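Local coordinates for protein sugar kinase, pfkB family (Thermotoga maritima, PDB 2AJR) that probably phosphorylates a sugar phosphate with ATP, as a possible 1-phosphofructokinase of the pfkB carbohydrate kinase family, at residues D132-H135 / F136-R139; Y281-K285 / H286-F290. One frame throughout, in Å; residues are numbered along the deposited sequence.

Both interactions are local, each between residues a few positions apart in one continuous piece of chain. Interaction 1 lies inside helix 130-144. Interaction 2 is where helix 271-286 ends and the chain turns into helix 290-304. Their centres are 30 Å apart, and their nearest atoms are about 18 Å apart, so they do not touch. Both belong to the ribokinase-like fold, in which helices pack on a large mixed sheet. Interaction 1 neighbours strand 93-100, an outermost strand of that sheet within the chain. Interaction 2 lies near strand 178-182, farther in. Neither forms part of the magnesium site made by His-267, Ala-304, Arg-307 and Glu-309, though helix 290-304, which follows interaction 2, reaches it.

Interaction 1: residues D132-H135 / F136-R139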
loop_
_atom_site.group_PDB
_atom_site.type_symbol
_atom_site.label_atom_id
_atom_site.label_comp_id
_atom_site.label_asym_id
_atom_site.label_seq_id
_atom_site.Cartn_x
_atom_site.Cartn_y
_atom_site.Cartn_z
ATOM N N ASP A 132 -3.888 4.210 26.660
ATOM C CA ASP A 132 -2.807 3.514 25.981
ATOM C C ASP A 132 -1.465 4.157 26.311
ATOM O O ASP A 132 -0.487 3.457 26.594
ATOM C CB ASP A 132 -3.001 3.519 24.460
ATOM C CG ASP A 132 -4.189 2.688 24.002
ATOM O OD1 ASP A 132 -4.635 1.787 24.754
ATOM O OD2 ASP A 132 -4.679 2.965 22.874
ATOM N N VAL A 133 -1.412 5.484 26.278
ATOM C CA VAL A 133 -0.159 6.180 26.554
ATOM C C VAL A 133 0.273 5.888 27.992
ATOM O O VAL A 133 1.452 5.669 28.239
ATOM C CB VAL A 133 -0.250 7.718 26.247
ATOM C CG1 VAL A 133 0.956 8.481 26.798
ATOM C CG2 VAL A 133 -0.359 7.936 24.757
ATOM N N ASN A 134 -0.674 5.849 28.926
ATOM C CA ASN A 134 -0.352 5.531 30.318
ATOM C C ASN A 134 0.189 4.122 30.492
ATOM O O ASN A 134 1.190 3.915 31.167
ATOM C CB ASN A 134 -1.559 5.762 31.233
ATOM C CG ASN A 134 -1.822 7.238 31.471
ATOM O OD1 ASN A 134 -0.926 8.086 31.313
ATOM N ND2 ASN A 134 -3.047 7.561 31.854
ATOM N N HIS A 135 -0.451 3.156 29.861
ATOM C CA HIS A 135 0.041 1.794 29.905
ATOM C C HIS A 135 1.433 1.739 29.330
ATOM O O HIS A 135 2.288 1.034 29.847
ATOM C CB HIS A 135 -0.869 0.860 29.122
ATOM C CG HIS A 135 -2.185 0.625 29.776
ATOM N ND1 HIS A 135 -3.287 0.184 29.079
ATOM C CD2 HIS A 135 -2.583 0.770 31.063
ATOM C CE1 HIS A 135 -4.309 0.057 29.911
ATOM N NE2 HIS A 135 -3.908 0.404 31.122
ATOM N N PHE A 136 1.671 2.494 28.264
ATOM C CA PHE A 136 3.011 2.564 27.709
ATOM C C PHE A 136 4.031 3.129 28.706
ATOM O O PHE A 136 5.128 2.581 28.848
ATOM C CB PHE A 136 3.060 3.386 26.413
ATOM C CG PHE A 136 4.452 3.562 25.904
ATOM C CD1 PHE A 136 5.046 2.579 25.129
ATOM C CD2 PHE A 136 5.200 4.665 26.264
ATOM C CE1 PHE A 136 6.356 2.705 24.680
ATOM C CE2 PHE A 136 6.517 4.796 25.821
ATOM C CZ PHE A 136 7.095 3.805 25.034
ATOM N N LEU A 137 3.697 4.227 29.373
ATOM C CA LEU A 137 4.676 4.878 30.271
ATOM C C LEU A 137 5.032 3.959 31.422
ATOM O O LEU A 137 6.172 3.898 31.865
ATOM C CB LEU A 137 4.143 6.209 30.824
ATOM C CG LEU A 137 3.984 7.338 29.802
ATOM C CD1 LEU A 137 3.210 8.546 30.387
ATOM C CD2 LEU A 137 5.357 7.729 29.279
ATOM N N ARG A 138 4.029 3.226 31.872
ATOM C CA ARG A 138 4.153 2.296 32.973
ATOM C C ARG A 138 5.102 1.140 32.604
ATOM O O ARG A 138 5.935 0.734 33.417
ATOM C CB ARG A 138 2.749 1.804 33.327
ATOM C CG ARG A 138 2.513 1.423 34.767
ATOM C CD ARG A 138 2.962 0.012 35.044
ATOM N NE ARG A 138 1.906 -0.759 35.686
ATOM C CZ ARG A 138 0.929 -1.402 35.048
ATOM N NH1 ARG A 138 0.825 -1.389 33.725
ATOM N NH2 ARG A 138 0.035 -2.062 35.746
ATOM N N ARG A 139 4.995 0.629 31.380
ATOM C CA ARG A 139 5.907 -0.421 30.895
ATOM C C ARG A 139 7.294 0.113 30.609
ATOM O O ARG A 139 8.292 -0.592 30.787
ATOM C CB ARG A 139 5.409 -1.016 29.593
ATOM C CG ARG A 139 4.249 -1.915 29.714
ATOM C CD ARG A 139 4.144 -2.750 28.452
ATOM N NE ARG A 139 3.026 -3.675 28.536
ATOM C CZ ARG A 139 2.438 -4.249 27.499
ATOM N NH1 ARG A 139 2.854 -4.021 26.261
ATOM N NH2 ARG A 139 1.418 -5.058 27.704
#
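Val-133 and Leu-137 meet one turn apart on helix 130-144, a surface alpha-helix of the ribokinase-like fold. Val-133 CG1 lies 4.2 Å from Leu-137 CD1, a loose apolar touch between methyl groups. Leu-137 has CG anti to its carbonyl carbon (chi1 -68°). This brings Leu-137 CG back along the helix, to 3.4 Å from Val-133 O. The same oxygen accepts the hydrogen bond from Leu-137 N at 2.9 Å. Phe-136 is set differently. Its CG stands opposite the backbone N (chi1 175°), and the ring leads off toward the interior. There it meets the ring of Phe-73 and the side chain of Leu-168 on helix 164-174. Leu-137 also touches Leu-168, so this side of the helix packs against its neighbour. His-135 and Arg-138 are exposed; Arg-139 reaches strand 93-100. Arg-138 CB sits 3.4 Å from Asn-134 O, the acceptor for Arg-138 N. Arg-139 runs extended from CG to NE, and Arg-139 NH1 makes a weak hydrogen bond to Phe-97 O. At its base, Arg-139 CG packs 3.5 Å from His-135 O, the acceptor for Arg-139 N.

Interaction 2: residues Y281-K285 / H286-F290; sequences YYFIK and HGANF
The C-terminal end of helix 271-286 and the short turn into helix 290-304 make this contact. Tyr-282 and His-286, one helical turn apart, form a T-shaped pair. Tyr-282 CG lies opposite its backbone N (chi1 -170°), which carries the ring to His-286. The histidine edge points at the tyrosine face, with centroids 4.9 Å apart and planes at 80°. His-286 ND1 sits over that face toward the rim, 3.6 Å from Tyr-282 CE2. His-286 CB adds a CH-pi contact over the same ring, 4.1 Å from its centroid. Lys-285 CB lies over one face of the imidazole, 3.9 Å from the ring centroid, in a second CH-pi contact. With an alanine for Tyr-282, the His-286 edge would probably lose the face it points at, and the ring would be freer to turn. His-286 N donates to Tyr-282 O at 2.7 Å. Gly-287 N bonds to Phe-283 O, the donor 36° out of the carbonyl plane. Gly-287 has positive phi, which favours glycine and lets the chain leave the helix. Ala-288, centre of an inverse gamma turn, sets its CB at the edge of the Phe-283 ring, 3.8 Å from Phe-283 CE1. Asn-289 is the N-cap of helix 290-304; its OD1 accepts a hydrogen bond from Glu-292 N. Tyr-282 and Phe-283 both pack on Met-293 of that helix, while Phe-283 also stacks on Phe-178 of strand 178-182.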
loop_
_atom_site.group_PDB
_atom_site.type_symbol
_atom_site.label_atom_id
_atom_site.label_comp_id
_atom_site.label_asym_id
_atom_site.label_seq_id
_atom_site.Cartn_x
_atom_site.Cartn_y
_atom_site.Cartn_z
ATOM N N TYR A 281 26.023 0.363 19.042
ATOM C CA TYR A 281 27.005 -0.728 19.079
ATOM C C TYR A 281 28.387 -0.267 19.553
ATOM O O TYR A 281 29.032 -0.960 20.339
ATOM C CB TYR A 281 27.136 -1.380 17.699
ATOM C CG TYR A 281 28.205 -2.448 17.590
ATOM C CD1 TYR A 281 27.919 -3.773 17.885
ATOM C CD2 TYR A 281 29.499 -2.139 17.171
ATOM C CE1 TYR A 281 28.892 -4.771 17.785
ATOM C CE2 TYR A 281 30.482 -3.139 17.060
ATOM C CZ TYR A 281 30.164 -4.447 17.373
ATOM O OH TYR A 281 31.101 -5.440 17.278
ATOM N N TYR A 282 28.845 0.876 19.063
ATOM C CA TYR A 282 30.180 1.349 19.404
ATOM C C TYR A 282 30.235 1.702 20.874
ATOM O O TYR A 282 31.204 1.381 21.562
ATOM C CB TYR A 282 30.588 2.583 18.581
ATOM C CG TYR A 282 32.057 2.940 18.747
ATOM C CD1 TYR A 282 32.521 3.618 19.873
ATOM C CD2 TYR A 282 32.986 2.574 17.781
ATOM C CE1 TYR A 282 33.883 3.917 20.028
ATOM C CE2 TYR A 282 34.344 2.872 17.921
ATOM C CZ TYR A 282 34.789 3.539 19.038
ATOM O OH TYR A 282 36.135 3.824 19.134
ATOM N N PHE A 283 29.204 2.404 21.333
ATOM C CA PHE A 283 29.077 2.757 22.737
ATOM C C PHE A 283 29.145 1.495 23.596
ATOM O O PHE A 283 30.006 1.387 24.475
ATOM C CB PHE A 283 27.768 3.508 22.978
ATOM C CG PHE A 283 27.524 3.852 24.413
ATOM C CD1 PHE A 283 28.349 4.736 25.071
ATOM C CD2 PHE A 283 26.460 3.301 25.101
ATOM C CE1 PHE A 283 28.126 5.059 26.387
ATOM C CE2 PHE A 283 26.236 3.622 26.415
ATOM C CZ PHE A 283 27.069 4.504 27.058
ATOM N N ILE A 284 28.271 0.528 23.317
ATOM C CA ILE A 284 28.268 -0.725 24.072
ATOM C C ILE A 284 29.629 -1.429 24.058
ATOM O O ILE A 284 30.117 -1.839 25.110
ATOM C CB ILE A 284 27.224 -1.713 23.545
ATOM C CG1 ILE A 284 25.805 -1.223 23.857
ATOM C CG2 ILE A 284 27.460 -3.091 24.153
ATOM C CD1 ILE A 284 24.756 -2.249 23.539
ATOM N N LYS A 285 30.238 -1.558 22.879
ATOM C CA LYS A 285 31.447 -2.371 22.733
ATOM C C LYS A 285 32.741 -1.645 23.126
ATOM O O LYS A 285 33.533 -2.192 23.882
ATOM C CB LYS A 285 31.571 -2.954 21.316
ATOM C CG LYS A 285 30.512 -4.007 20.942
ATOM C CD LYS A 285 30.387 -5.174 21.949
ATOM C CE LYS A 285 29.436 -6.279 21.445
ATOM N NZ LYS A 285 29.033 -7.275 22.499
ATOM N N HIS A 286 32.960 -0.430 22.634
ATOM C CA HIS A 286 34.230 0.277 22.890
ATOM C C HIS A 286 34.108 1.579 23.701
ATOM O O HIS A 286 35.043 2.373 23.717
ATOM C CB HIS A 286 34.950 0.548 21.564
ATOM C CG HIS A 286 34.876 -0.597 20.602
ATOM N ND1 HIS A 286 34.399 -0.464 19.316
ATOM C CD2 HIS A 286 35.187 -1.905 20.753
ATOM C CE1 HIS A 286 34.430 -1.639 18.711
ATOM N NE2 HIS A 286 34.903 -2.529 19.562
ATOM N N GLY A 287 32.974 1.800 24.366
ATOM C CA GLY A 287 32.809 2.946 25.270
ATOM C C GLY A 287 32.450 4.269 24.594
ATOM O O GLY A 287 32.261 4.340 23.374
ATOM N N ALA A 288 32.401 5.329 25.401
ATOM C CA ALA A 288 31.862 6.625 24.985
ATOM C C ALA A 288 32.893 7.562 24.357
ATOM O O ALA A 288 33.041 8.710 24.786
ATOM C CB ALA A 288 31.213 7.307 26.173
ATOM N N ASN A 289 33.610 7.073 23.350
ATOM C CA ASN A 289 34.432 7.935 22.516
ATOM C C ASN A 289 33.542 8.407 21.372
ATOM O O ASN A 289 33.229 7.646 20.459
ATOM C CB ASN A 289 35.656 7.192 21.992
ATOM C CG ASN A 289 36.562 8.079 21.165
ATOM O OD1 ASN A 289 36.112 8.759 20.239
ATOM N ND2 ASN A 289 37.848 8.084 21.496
ATOM N N PHE A 290 33.134 9.670 21.438
ATOM C CA PHE A 290 32.044 10.188 20.624
ATOM C C PHE A 290 32.385 10.380 19.156
ATOM O O PHE A 290 31.613 9.988 18.291
ATOM C CB PHE A 290 31.525 11.492 21.222
ATOM C CG PHE A 290 30.905 11.317 22.572
ATOM C CD1 PHE A 290 29.823 10.468 22.741
ATOM C CD2 PHE A 290 31.405 11.988 23.684
ATOM C CE1 PHE A 290 29.250 10.286 23.998
ATOM C CE2 PHE A 290 30.826 11.826 24.943
ATOM C CZ PHE A 290 29.750 10.972 25.098
#